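Local atomic coordinates of ganglioside-induced differentiation-associated protein 2 (Homo sapiens, PDB entry 4UML), a protein that carries an N-terminal macro domain, a fold that in many relatives binds ADP-ribose, and is probably involved in signalling. Residues 10-20 with 57-68; 127-135 with 170-178. All coordinates share one frame; numbering follows the deposited sequence.

Contact 1: residues 10-20 with 57-68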
loop_
_atom_site.group_PDB
_atom_site.type_symbol
_atom_site.label_atom_id
_atom_site.label_comp_id
_atom_site.label_asym_id
_atom_site.label_seq_id
_atom_site.Cartn_x
_atom_site.Cartn_y
_atom_site.Cartn_z
ATOM N N GLN A 10 6.878 2.090 20.736
ATOM C CA GLN A 10 6.868 0.785 20.088
ATOM C C GLN A 10 6.629 0.839 18.557
ATOM O O GLN A 10 6.494 -0.214 17.924
ATOM C CB GLN A 10 5.854 -0.132 20.805
ATOM C CG GLN A 10 6.172 -0.369 22.285
ATOM C CD GLN A 10 7.585 -0.897 22.495
ATOM O OE1 GLN A 10 8.465 -0.177 22.969
ATOM N NE2 GLN A 10 7.820 -2.141 22.093
ATOM N N PHE A 11 6.632 2.039 17.953
ATOM C CA PHE A 11 6.289 2.179 16.529
ATOM C C PHE A 11 7.350 2.921 15.708
ATOM O O PHE A 11 8.345 3.439 16.249
ATOM C CB PHE A 11 4.913 2.846 16.387
ATOM C CG PHE A 11 4.843 4.254 16.930
ATOM C CD1 PHE A 11 5.163 5.336 16.126
ATOM C CD2 PHE A 11 4.424 4.489 18.234
ATOM C CE1 PHE A 11 5.109 6.629 16.608
ATOM C CE2 PHE A 11 4.355 5.778 18.730
ATOM C CZ PHE A 11 4.704 6.853 17.921
ATOM N N VAL A 12 7.147 2.949 14.397
ATOM C CA VAL A 12 8.043 3.613 13.473
ATOM C C VAL A 12 7.400 4.906 12.989
ATOM O O VAL A 12 6.296 4.902 12.426
ATOM C CB VAL A 12 8.370 2.690 12.291
ATOM C CG1 VAL A 12 9.068 3.451 11.168
ATOM C CG2 VAL A 12 9.202 1.517 12.780
ATOM N N ASP A 13 8.079 6.025 13.236
ATOM C CA ASP A 13 7.534 7.317 12.911
ATOM C C ASP A 13 7.810 7.634 11.464
ATOM O O ASP A 13 8.966 7.686 11.054
ATOM C CB ASP A 13 8.150 8.397 13.807
ATOM C CG ASP A 13 7.583 9.774 13.569
ATOM O OD1 ASP A 13 6.613 10.000 12.779
ATOM O OD2 ASP A 13 8.138 10.688 14.211
ATOM N N VAL A 14 6.752 7.887 10.702
ATOM C CA VAL A 14 6.890 8.157 9.276
ATOM C C VAL A 14 7.741 9.429 9.005
ATOM O O VAL A 14 8.388 9.539 7.960
ATOM C CB VAL A 14 5.526 8.176 8.556
ATOM C CG1 VAL A 14 4.606 9.276 9.101
ATOM C CG2 VAL A 14 5.720 8.350 7.059
ATOM N N ASP A 15 7.774 10.348 9.967
ATOM C CA ASP A 15 8.602 11.569 9.856
ATOM C C ASP A 15 10.086 11.336 9.811
ATOM O O ASP A 15 10.791 12.139 9.232
ATOM C CB ASP A 15 8.339 12.500 11.027
ATOM C CG ASP A 15 7.024 13.198 10.920
ATOM O OD1 ASP A 15 6.389 13.085 9.844
ATOM O OD2 ASP A 15 6.631 13.865 11.917
ATOM N N THR A 16 10.568 10.285 10.461
ATOM C CA THR A 16 11.983 9.963 10.432
ATOM C C THR A 16 12.440 9.278 9.131
ATOM O O THR A 16 13.637 9.067 8.943
ATOM C CB THR A 16 12.387 9.047 11.603
ATOM O OG1 THR A 16 11.691 7.790 11.509
ATOM C CG2 THR A 16 12.100 9.736 12.947
ATOM N N LEU A 17 11.507 8.889 8.257
ATOM C CA LEU A 17 11.871 8.025 7.133
ATOM C C LEU A 17 12.309 8.887 5.970
ATOM O O LEU A 17 11.586 9.796 5.566
ATOM C CB LEU A 17 10.699 7.082 6.734
ATOM C CG LEU A 17 10.216 6.137 7.839
ATOM C CD1 LEU A 17 9.151 5.145 7.337
ATOM C CD2 LEU A 17 11.394 5.391 8.460
ATOM N N PRO A 18 13.495 8.600 5.405
ATOM C CA PRO A 18 13.886 9.392 4.246
ATOM C C PRO A 18 13.014 9.159 2.992
ATOM O O PRO A 18 12.716 8.020 2.612
ATOM C CB PRO A 18 15.348 8.989 4.031
ATOM C CG PRO A 18 15.434 7.602 4.579
ATOM C CD PRO A 18 14.492 7.574 5.747
ATOM N N SER A 19 12.607 10.271 2.415
ATOM C CA SER A 19 11.755 10.384 1.247
ATOM C C SER A 19 12.559 10.032 -0.005
ATOM O O SER A 19 13.783 10.168 -0.005
ATOM C CB SER A 19 11.328 11.850 1.147
ATOM O OG SER A 19 10.123 12.010 0.438
ATOM N N TRP A 20 11.887 9.618 -1.080
ATOM C CA TRP A 20 12.554 9.352 -2.369
ATOM C C TRP A 20 13.178 10.647 -2.930
ATOM O O TRP A 20 14.300 10.637 -3.456
ATOM C CB TRP A 20 11.565 8.717 -3.364
ATOM C CG TRP A 20 12.131 8.457 -4.727
ATOM C CD1 TRP A 20 11.860 9.155 -5.874
ATOM C CD2 TRP A 20 13.036 7.415 -5.090
ATOM N NE1 TRP A 20 12.563 8.616 -6.935
ATOM C CE2 TRP A 20 13.290 7.545 -6.480
ATOM C CE3 TRP A 20 13.676 6.394 -4.377
ATOM C CZ2 TRP A 20 14.156 6.695 -7.160
ATOM C CZ3 TRP A 20 14.524 5.545 -5.048
ATOM C CH2 TRP A 20 14.752 5.694 -6.437
ATOM N N VAL A 57 6.925 10.363 -1.652
ATOM C CA VAL A 57 7.123 8.938 -1.769
ATOM C C VAL A 57 8.249 8.490 -0.862
ATOM O O VAL A 57 9.310 9.130 -0.816
ATOM C CB VAL A 57 7.495 8.564 -3.213
ATOM C CG1 VAL A 57 7.933 7.110 -3.293
ATOM C CG2 VAL A 57 6.313 8.817 -4.106
ATOM N N VAL A 58 8.014 7.390 -0.153
ATOM C CA VAL A 58 8.978 6.783 0.715
ATOM C C VAL A 58 9.060 5.269 0.440
ATOM O O VAL A 58 8.038 4.564 0.406
ATOM C CB VAL A 58 8.579 6.993 2.196
ATOM C CG1 VAL A 58 9.584 6.344 3.111
ATOM C CG2 VAL A 58 8.366 8.471 2.524
ATOM N N LEU A 59 10.278 4.761 0.256
ATOM C CA LEU A 59 10.514 3.327 0.229
ATOM C C LEU A 59 11.149 2.886 1.538
ATOM O O LEU A 59 12.196 3.400 1.929
ATOM C CB LEU A 59 11.434 2.955 -0.923
ATOM C CG LEU A 59 11.810 1.470 -1.042
ATOM C CD1 LEU A 59 10.604 0.607 -1.314
ATOM C CD2 LEU A 59 12.820 1.252 -2.163
ATOM N N TRP A 60 10.536 1.918 2.212
ATOM C CA TRP A 60 10.992 1.543 3.534
ATOM C C TRP A 60 10.950 0.064 3.669
ATOM O O TRP A 60 9.878 -0.546 3.502
ATOM C CB TRP A 60 10.092 2.153 4.596
ATOM C CG TRP A 60 10.419 1.744 5.966
ATOM C CD1 TRP A 60 11.581 2.046 6.655
ATOM C CD2 TRP A 60 9.600 0.993 6.866
ATOM N NE1 TRP A 60 11.523 1.504 7.920
ATOM C CE2 TRP A 60 10.312 0.875 8.081
ATOM C CE3 TRP A 60 8.326 0.413 6.771
ATOM C CZ2 TRP A 60 9.806 0.180 9.176
ATOM C CZ3 TRP A 60 7.813 -0.256 7.851
ATOM C CH2 TRP A 60 8.543 -0.361 9.053
ATOM N N LYS A 61 12.095 -0.539 3.981
ATOM C CA LYS A 61 12.103 -1.962 4.266
ATOM C C LYS A 61 11.717 -2.204 5.715
ATOM O O LYS A 61 12.467 -1.873 6.620
ATOM C CB LYS A 61 13.472 -2.600 3.965
ATOM C CG LYS A 61 13.457 -4.108 4.206
ATOM C CD LYS A 61 14.511 -4.821 3.378
ATOM C CE LYS A 61 15.911 -4.565 3.915
ATOM N NZ LYS A 61 16.056 -5.159 5.274
ATOM N N GLY A 62 10.532 -2.757 5.947
ATOM C CA GLY A 62 10.050 -2.989 7.315
ATOM C C GLY A 62 8.623 -3.482 7.332
ATOM O O GLY A 62 7.994 -3.602 6.274
ATOM N N ASP A 63 8.117 -3.750 8.530
ATOM C CA ASP A 63 6.779 -4.301 8.734
ATOM C C ASP A 63 5.772 -3.148 8.736
ATOM O O ASP A 63 5.825 -2.293 9.602
ATOM C CB ASP A 63 6.744 -5.040 10.071
ATOM C CG ASP A 63 5.462 -5.821 10.304
ATOM O OD1 ASP A 63 4.400 -5.536 9.676
ATOM O OD2 ASP A 63 5.518 -6.762 11.146
ATOM N N VAL A 64 4.877 -3.133 7.750
ATOM C CA VAL A 64 3.898 -2.064 7.603
ATOM C C VAL A 64 3.101 -1.805 8.899
ATOM O O VAL A 64 2.725 -0.670 9.172
ATOM C CB VAL A 64 2.954 -2.344 6.420
ATOM C CG1 VAL A 64 1.916 -3.396 6.788
ATOM C CG2 VAL A 64 2.267 -1.062 5.978
ATOM N N ALA A 65 2.862 -2.844 9.693
ATOM C CA ALA A 65 2.095 -2.724 10.902
ATOM C C ALA A 65 2.693 -1.781 11.947
ATOM O O ALA A 65 1.987 -1.341 12.845
ATOM C CB ALA A 65 1.839 -4.096 11.509
ATOM N N LEU A 66 3.967 -1.448 11.796
ATOM C CA LEU A 66 4.649 -0.572 12.750
ATOM C C LEU A 66 4.473 0.891 12.431
ATOM O O LEU A 66 4.834 1.736 13.238
ATOM C CB LEU A 66 6.131 -0.881 12.747
ATOM C CG LEU A 66 6.466 -2.315 13.209
ATOM C CD1 LEU A 66 7.950 -2.580 13.051
ATOM C CD2 LEU A 66 6.031 -2.489 14.639
ATOM N N LEU A 67 3.934 1.206 11.266
ATOM C CA LEU A 67 3.959 2.587 10.808
ATOM C C LEU A 67 2.844 3.425 11.410
ATOM O O LEU A 67 1.718 2.973 11.520
ATOM C CB LEU A 67 3.886 2.630 9.277
ATOM C CG LEU A 67 5.088 2.104 8.499
ATOM C CD1 LEU A 67 4.709 1.985 7.026
ATOM C CD2 LEU A 67 6.300 3.005 8.691
ATOM N N ASN A 68 3.152 4.664 11.790
ATOM C CA ASN A 68 2.131 5.601 12.261
ATOM C C ASN A 68 1.515 6.450 11.132
ATOM O O ASN A 68 1.112 7.569 11.359
ATOM C CB ASN A 68 2.698 6.499 13.374
ATOM C CG ASN A 68 3.731 7.473 12.854
ATOM O OD1 ASN A 68 4.315 7.250 11.787
ATOM N ND2 ASN A 68 3.948 8.575 13.580
HETATM O O HOH W 1 12.446 6.600 0.365
HETATM O O HOH W 2 12.693 5.431 3.862
#

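Contact 2: residues 127-135 with 170-178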
loop_
_atom_site.group_PDB
_atom_site.type_symbol
_atom_site.label_atom_id
_atom_site.label_comp_id
_atom_site.label_asym_id
_atom_site.label_seq_id
_atom_site.Cartn_x
_atom_site.Cartn_y
_atom_site.Cartn_z
ATOM N N ILE A 127 -6.783 0.030 5.989
ATOM C CA ILE A 127 -7.540 -0.183 4.767
ATOM C C ILE A 127 -7.298 -1.630 4.316
ATOM O O ILE A 127 -6.165 -2.023 4.030
ATOM C CB ILE A 127 -7.140 0.825 3.666
ATOM C CG1 ILE A 127 -7.462 2.233 4.142
ATOM C CG2 ILE A 127 -7.880 0.495 2.354
ATOM C CD1 ILE A 127 -6.830 3.313 3.305
ATOM N N HIS A 128 -8.366 -2.426 4.277
ATOM C CA HIS A 128 -8.278 -3.805 3.888
ATOM C C HIS A 128 -8.606 -3.910 2.408
ATOM O O HIS A 128 -9.600 -3.319 1.930
ATOM C CB HIS A 128 -9.275 -4.632 4.700
ATOM C CG HIS A 128 -9.144 -4.455 6.181
ATOM N ND1 HIS A 128 -8.358 -5.276 6.960
ATOM C CD2 HIS A 128 -9.664 -3.527 7.018
ATOM C CE1 HIS A 128 -8.415 -4.880 8.221
ATOM N NE2 HIS A 128 -9.214 -3.827 8.288
ATOM N N THR A 129 -7.797 -4.664 1.684
ATOM C CA THR A 129 -8.068 -4.896 0.270
ATOM C C THR A 129 -7.745 -6.333 -0.137
ATOM O O THR A 129 -7.121 -7.059 0.640
ATOM C CB THR A 129 -7.271 -3.882 -0.573
ATOM O OG1 THR A 129 -7.803 -3.848 -1.892
ATOM C CG2 THR A 129 -5.779 -4.203 -0.587
ATOM N N VAL A 130 -8.137 -6.731 -1.347
ATOM C CA VAL A 130 -7.983 -8.134 -1.826
ATOM C C VAL A 130 -7.462 -8.137 -3.262
ATOM O O VAL A 130 -8.141 -7.722 -4.193
ATOM C CB VAL A 130 -9.342 -8.881 -1.786
ATOM C CG1 VAL A 130 -9.261 -10.303 -2.374
ATOM C CG2 VAL A 130 -9.919 -8.879 -0.375
ATOM N N GLY A 131 -6.239 -8.576 -3.422
ATOM C CA GLY A 131 -5.630 -8.694 -4.716
ATOM C C GLY A 131 -6.114 -9.962 -5.423
ATOM O O GLY A 131 -6.671 -10.871 -4.802
ATOM N N PRO A 132 -5.899 -10.018 -6.729
ATOM C CA PRO A 132 -6.424 -11.156 -7.494
ATOM C C PRO A 132 -5.539 -12.405 -7.282
ATOM O O PRO A 132 -4.320 -12.293 -7.049
ATOM C CB PRO A 132 -6.314 -10.656 -8.921
ATOM C CG PRO A 132 -5.096 -9.810 -8.905
ATOM C CD PRO A 132 -5.114 -9.106 -7.566
ATOM N N LYS A 133 -6.152 -13.580 -7.342
ATOM C CA LYS A 133 -5.382 -14.830 -7.505
ATOM C C LYS A 133 -4.939 -14.878 -8.943
ATOM O O LYS A 133 -5.761 -15.080 -9.828
ATOM C CB LYS A 133 -6.276 -16.016 -7.238
ATOM C CG LYS A 133 -6.777 -16.092 -5.804
ATOM C CD LYS A 133 -7.876 -17.137 -5.639
ATOM C CE LYS A 133 -7.888 -17.623 -4.206
ATOM N NZ LYS A 133 -9.158 -18.316 -3.905
ATOM N N TYR A 134 -3.664 -14.665 -9.188
ATOM C CA TYR A 134 -3.177 -14.460 -10.542
ATOM C C TYR A 134 -3.215 -15.750 -11.352
ATOM O O TYR A 134 -2.710 -16.755 -10.914
ATOM C CB TYR A 134 -1.751 -13.973 -10.532
ATOM C CG TYR A 134 -1.193 -13.665 -11.915
ATOM C CD1 TYR A 134 -1.356 -12.424 -12.475
ATOM C CD2 TYR A 134 -0.538 -14.637 -12.666
ATOM C CE1 TYR A 134 -0.860 -12.125 -13.717
ATOM C CE2 TYR A 134 -0.047 -14.351 -13.933
ATOM C CZ TYR A 134 -0.198 -13.081 -14.440
ATOM O OH TYR A 134 0.272 -12.754 -15.683
ATOM N N LYS A 135 -3.792 -15.688 -12.526
ATOM C CA LYS A 135 -3.765 -16.803 -13.466
ATOM C C LYS A 135 -3.469 -16.240 -14.790
ATOM O O LYS A 135 -4.114 -15.279 -15.208
ATOM C CB LYS A 135 -5.110 -17.532 -13.466
ATOM C CG LYS A 135 -5.266 -18.203 -12.132
ATOM C CD LYS A 135 -6.576 -18.864 -11.841
ATOM C CE LYS A 135 -6.338 -19.731 -10.609
ATOM N NZ LYS A 135 -7.497 -19.685 -9.693
ATOM N N ILE A 170 0.670 -5.210 -2.093
ATOM C CA ILE A 170 -0.690 -5.747 -2.088
ATOM C C ILE A 170 -0.769 -7.173 -2.686
ATOM O O ILE A 170 -1.620 -7.958 -2.291
ATOM C CB ILE A 170 -1.712 -4.765 -2.779
ATOM C CG1 ILE A 170 -1.878 -3.528 -1.864
ATOM C CG2 ILE A 170 -3.072 -5.415 -3.027
ATOM C CD1 ILE A 170 -2.722 -2.404 -2.428
ATOM N N ASN A 171 0.099 -7.465 -3.629
ATOM C CA ASN A 171 0.159 -8.789 -4.239
ATOM C C ASN A 171 0.892 -9.725 -3.277
ATOM O O ASN A 171 2.083 -9.582 -3.089
ATOM C CB ASN A 171 0.882 -8.721 -5.594
ATOM C CG ASN A 171 2.185 -7.917 -5.549
ATOM O OD1 ASN A 171 2.199 -6.696 -5.279
ATOM N ND2 ASN A 171 3.293 -8.591 -5.833
ATOM N N SER A 172 0.170 -10.589 -2.596
ATOM C CA SER A 172 0.808 -11.554 -1.676
ATOM C C SER A 172 1.551 -12.611 -2.479
ATOM O O SER A 172 1.159 -12.930 -3.602
ATOM C CB SER A 172 -0.227 -12.214 -0.782
ATOM O OG SER A 172 -1.224 -12.860 -1.549
ATOM N N ALA A 173 2.614 -13.168 -1.913
ATOM C CA ALA A 173 3.353 -14.238 -2.591
ATOM C C ALA A 173 2.417 -15.408 -2.892
ATOM O O ALA A 173 2.419 -15.940 -4.004
ATOM C CB ALA A 173 4.561 -14.679 -1.770
ATOM N N LYS A 174 1.558 -15.761 -1.947
ATOM C CA LYS A 174 0.661 -16.888 -2.167
ATOM C C LYS A 174 -0.371 -16.693 -3.299
ATOM O O LYS A 174 -0.931 -17.668 -3.762
ATOM C CB LYS A 174 -0.063 -17.295 -0.885
ATOM C CG LYS A 174 -1.054 -16.250 -0.380
ATOM C CD LYS A 174 -1.391 -16.484 1.073
ATOM C CE LYS A 174 -2.011 -17.849 1.280
ATOM N NZ LYS A 174 -3.103 -17.747 2.273
ATOM N N ARG A 175 -0.664 -15.468 -3.730
ATOM C CA ARG A 175 -1.635 -15.296 -4.823
ATOM C C ARG A 175 -0.958 -15.253 -6.183
ATOM O O ARG A 175 -1.631 -15.175 -7.221
ATOM C CB ARG A 175 -2.550 -14.074 -4.595
ATOM C CG ARG A 175 -3.809 -14.495 -3.871
ATOM C CD ARG A 175 -4.751 -13.385 -3.429
ATOM N NE ARG A 175 -5.799 -13.962 -2.587
ATOM C CZ ARG A 175 -7.121 -13.889 -2.785
ATOM N NH1 ARG A 175 -7.664 -13.212 -3.789
ATOM N NH2 ARG A 175 -7.925 -14.521 -1.942
ATOM N N GLY A 176 0.368 -15.257 -6.173
ATOM C CA GLY A 176 1.182 -15.510 -7.364
ATOM C C GLY A 176 1.337 -14.460 -8.454
ATOM O O GLY A 176 1.794 -14.771 -9.573
ATOM N N TYR A 177 0.997 -13.204 -8.159
ATOM C CA TYR A 177 1.136 -12.190 -9.169
ATOM C C TYR A 177 2.621 -12.063 -9.452
ATOM O O TYR A 177 3.380 -11.984 -8.511
ATOM C CB TYR A 177 0.578 -10.831 -8.681
ATOM C CG TYR A 177 0.078 -9.985 -9.812
ATOM C CD1 TYR A 177 0.930 -9.562 -10.812
ATOM C CD2 TYR A 177 -1.253 -9.573 -9.857
ATOM C CE1 TYR A 177 0.469 -8.790 -11.873
ATOM C CE2 TYR A 177 -1.736 -8.807 -10.911
ATOM C CZ TYR A 177 -0.876 -8.418 -11.908
ATOM O OH TYR A 177 -1.346 -7.670 -12.949
ATOM N N PRO A 178 3.040 -12.058 -10.736
ATOM C CA PRO A 178 4.449 -11.801 -11.044
ATOM C C PRO A 178 4.916 -10.455 -10.488
ATOM O O PRO A 178 4.330 -9.418 -10.784
ATOM C CB PRO A 178 4.467 -11.793 -12.567
ATOM C CG PRO A 178 3.412 -12.779 -12.925
ATOM C CD PRO A 178 2.314 -12.532 -11.923
#

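Contact 1: residues 10-20 with 57-68
V12 and L67 form a single beta bridge where the N-terminal arm of the macro domain, residues 10-20, runs across the edge strand 57-61 of the sheet and the turn that follows it. The V12 N-H points almost straight at L66 O (2.9 Å, 175°), and V12 O takes the N-H of N68 in return. Beside the bridge the amide of N68 reads the arm with both ends: OD1 accepts from V14 N at 2.7 Å, and ND2 donates to D13 OD1 at 3.1 Å from above the carboxylate plane. CG of N68 sits between its own backbone N and carbonyl carbon (chi1 69°), which turns the amide to the arm. Separately, N68 CB packs against CD1 and CE1 of the F11 ring. With an alanine here, V14 N would probably lose its acceptor and D13 OD1 one of its two donors, leaving D15 N alone to hold that oxygen. Further along, V12 CG1, L17 CD1 and L67 CD2 gather on one face of the W60 indole, and L17 CD1 lies 4.0 Å from the centroid of the five-membered ring. G62 CA packs on the opposite face. At the far end W20 N donates to V57 O, while its indole NE1 reaches F224 O and S19 OG reaches G55 O. Two waters join P18 O to the strand, one through L59 N and the other through L59 O. Behind this first shell, D15 N donates to D13 OD1 at 3.1 Å from the carboxylate face opposite N68 ND2, closing an Asx turn.

Contact 2: residues 127-135 with 170-178
In the macro domain the loop leaving strand 125-129 packs against the loop that leads from strand 164-167 into helix 179-197, with R175 and Y134 at the centre of the contact. Loop 170-178, ending in Gly-Tyr-Pro, probably corresponds to the one that wraps the phosphates in ADP-ribose-binding macro domains. R175 runs extended from CG to NE alongside the 131-133 backbone. Its NH1 donates to G131 O at 2.7 Å, in a bent bond (135° at the hydrogen) tilted out of the guanidinium plane. K133 CG rests over one face of that group, 3.6 Å from R175 NH1, and V130 CG1 also touches NH1. The backbone of R175 holds the same loop, for R175 O accepts from Y134 N at 2.9 Å. Y134, with CG anti to its N (chi1 -177°), swings its ring over P178, with its CD1 edge toward Y177. P178 CD stands over the ring centre in a CH-pi contact, 3.4 Å from the centroid and almost on the ring normal. Y134 and Y177 make an edge-to-face pair with planes at 51°. P132 CG meets the Y177 ring at its edge. Deeper in, T129 CG2 packs on I170 CG2 at 3.8 Å, while T129 OG1 bonds to E112 O. P178 is the N-cap residue of helix 179-197, so the Y134 ring lies against the very start of that helix. K133 NZ comes within 4.4 Å of R175 NH2, like charges close together, and the salt bridge from R175 NH2 to E78 probably offsets their repulsion.

In the fold
The two contacts lie on opposite sides of the chain's centre, their own centres 22 Å apart and their nearest atoms about 9 Å apart, without touching. Both reach the same six-stranded mixed sheet. Contact 1 is at 57-61, one of its two outermost strands, whereas contact 2 starts on the end of strand 125-129 and continues into the loop after it. Along the chain they occur in series: 10-20 and 57-68 have met before 127-135 begins. Contact 1 thus fastens the N-terminal arm to one border of the domain. Contact 2 joins the chain leaving the inner strands 164-167 and 125-129, which have 71-75 between them; 203-208 separates 57-61 from 164-167.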